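Local coordinates for protein citryl-CoA lyase (Hydrogenobacter thermophilus, PDB 6HXP) that binds coenzyme A and probably cleaves citryl-CoA into acetyl-CoA and oxaloacetate, a lyase reaction of the reductive Krebs cycle, at residues Lys234-Glu238 against Glu239-Glu243. Residues are numbered along the deposited sequence; the frame is centred on the assembly and turned at random.
Sequences KRLDE and ERDVE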
# COMPACT_ATOMS: atom_id res chain seq x y z
N LYS A 234 6.32 0.76 17.85
CA LYS A 234 7.34 1.08 16.85
C LYS A 234 7.32 2.57 16.53
O LYS A 234 6.64 3.05 15.62
CB LYS A 234 7.17 0.26 15.57
CG LYS A 234 7.35 -1.23 15.83
CD LYS A 234 8.74 -1.57 16.43
CE LYS A 234 9.05 -3.06 16.56
NZ LYS A 234 8.34 -3.66 17.70
N ARG A 235 8.02 3.30 17.36
CA ARG A 235 8.14 4.74 17.25
C ARG A 235 9.52 5.10 17.74
O ARG A 235 10.09 4.38 18.58
CB ARG A 235 7.06 5.46 18.06
CG ARG A 235 7.13 5.23 19.57
CD ARG A 235 6.07 6.06 20.27
NE ARG A 235 6.21 5.98 21.72
CZ ARG A 235 5.64 5.05 22.49
NH1 ARG A 235 5.84 5.05 23.80
NH2 ARG A 235 4.86 4.12 21.95
N LEU A 236 10.11 6.12 17.16
CA LEU A 236 11.45 6.54 17.58
C LEU A 236 11.34 7.43 18.81
O LEU A 236 10.27 7.91 19.15
CB LEU A 236 12.15 7.34 16.47
CG LEU A 236 12.20 6.73 15.07
CD1 LEU A 236 12.93 7.66 14.13
CD2 LEU A 236 12.83 5.34 15.08
N ASP A 237 12.49 7.62 19.48
CA ASP A 237 12.65 8.55 20.61
C ASP A 237 13.47 9.69 19.99
O ASP A 237 14.61 9.46 19.59
CB ASP A 237 13.39 7.85 21.74
CG ASP A 237 13.83 8.72 22.91
OD1 ASP A 237 13.37 9.89 22.99
OD2 ASP A 237 14.60 8.24 23.74
N GLU A 238 12.85 10.84 19.78
CA GLU A 238 13.48 11.94 19.06
C GLU A 238 14.79 12.38 19.69
O GLU A 238 15.80 12.53 19.00
CB GLU A 238 12.51 13.11 18.92
CG GLU A 238 12.77 13.95 17.70
CD GLU A 238 11.84 15.14 17.61
OE1 GLU A 238 10.78 15.04 16.94
OE2 GLU A 238 12.24 16.20 18.14
N GLU A 239 14.80 12.55 21.02
CA GLU A 239 16.02 13.01 21.71
C GLU A 239 17.17 12.01 21.59
O GLU A 239 18.30 12.44 21.41
CB GLU A 239 15.75 13.40 23.18
CG GLU A 239 15.04 12.39 24.07
CD GLU A 239 14.88 12.86 25.51
OE1 GLU A 239 14.27 13.94 25.71
OE2 GLU A 239 15.32 12.14 26.43
N ARG A 240 16.88 10.70 21.57
CA ARG A 240 17.89 9.65 21.46
C ARG A 240 18.27 9.18 20.06
O ARG A 240 19.42 8.85 19.80
CB ARG A 240 17.38 8.44 22.26
CG ARG A 240 18.32 7.24 22.35
CD ARG A 240 17.81 6.20 23.34
NE ARG A 240 16.44 5.78 23.04
CZ ARG A 240 16.11 4.88 22.12
NH1 ARG A 240 17.05 4.29 21.39
NH2 ARG A 240 14.84 4.56 21.92
N ASP A 241 17.28 9.06 19.16
CA ASP A 241 17.45 8.44 17.84
C ASP A 241 17.55 9.36 16.65
O ASP A 241 17.87 8.87 15.57
CB ASP A 241 16.24 7.54 17.56
CG ASP A 241 16.03 6.49 18.64
OD1 ASP A 241 17.05 6.06 19.24
OD2 ASP A 241 14.86 6.15 18.92
N VAL A 242 17.14 10.62 16.79
CA VAL A 242 17.07 11.54 15.68
C VAL A 242 18.07 12.67 15.73
O VAL A 242 18.29 13.23 16.79
CB VAL A 242 15.61 12.09 15.62
CG1 VAL A 242 15.45 13.15 14.54
CG2 VAL A 242 14.61 10.95 15.45
N GLU A 243 18.67 13.01 14.59
CA GLU A 243 19.51 14.19 14.45
C GLU A 243 18.71 15.22 13.63
O GLU A 243 18.36 14.95 12.47
CB GLU A 243 20.83 13.86 13.73
CG GLU A 243 21.72 15.08 13.58
CD GLU A 243 22.98 14.91 12.76
OE1 GLU A 243 23.29 13.78 12.34
OE2 GLU A 243 23.67 15.94 12.54
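Asp241 reaches back along the chain to Asp237, where its OD2 accepts the backbone N of Asp237 at 2.8 Å in a nearly straight bond, on the anti side of OD2 and well out of the carboxylate plane. Aspartate suits this place because its short side chain, with CG beside its own backbone N (chi1 -56°), ends at that N-H. Two backbone bonds wind the turn: Asp241 N to Asp237 O at 2.7 Å, and Val242 N to Glu238 O at 3.2 Å. Together they define the single-turn helix 238-241, with Asp237 at its N-cap and Val242 leading into strand 242-244, which extends a sheet by parallel pairing with a strand of the second subunit.

A salt-bridge network of Asp237, Arg240 and Asp241 braces the turn. Arginine is long and flexible enough to serve both carboxylates: bent at chi3 (55°), it brings NE to 3.2 Å from Asp237 OD2, tilted from the guanidinium plane, while NH1 lies 2.8 Å from Asp241 OD1, an attraction of charges alone. An alanine in place of Asp237 removes the carboxylate that NE meets, so the guanidinium would probably be freer to turn. Glu238 runs its extended chain to the second subunit, where OE1 hydrogen-bonds His12 ND1.

Apolar contact is slight: Leu236 CD1 meets Val242 CG2 at 3.9 Å, their branched side chains crossing at about a right angle, and Leu236, apolar as its neighbours require, also packs on Trp5 of the second subunit and Ala67 of the third.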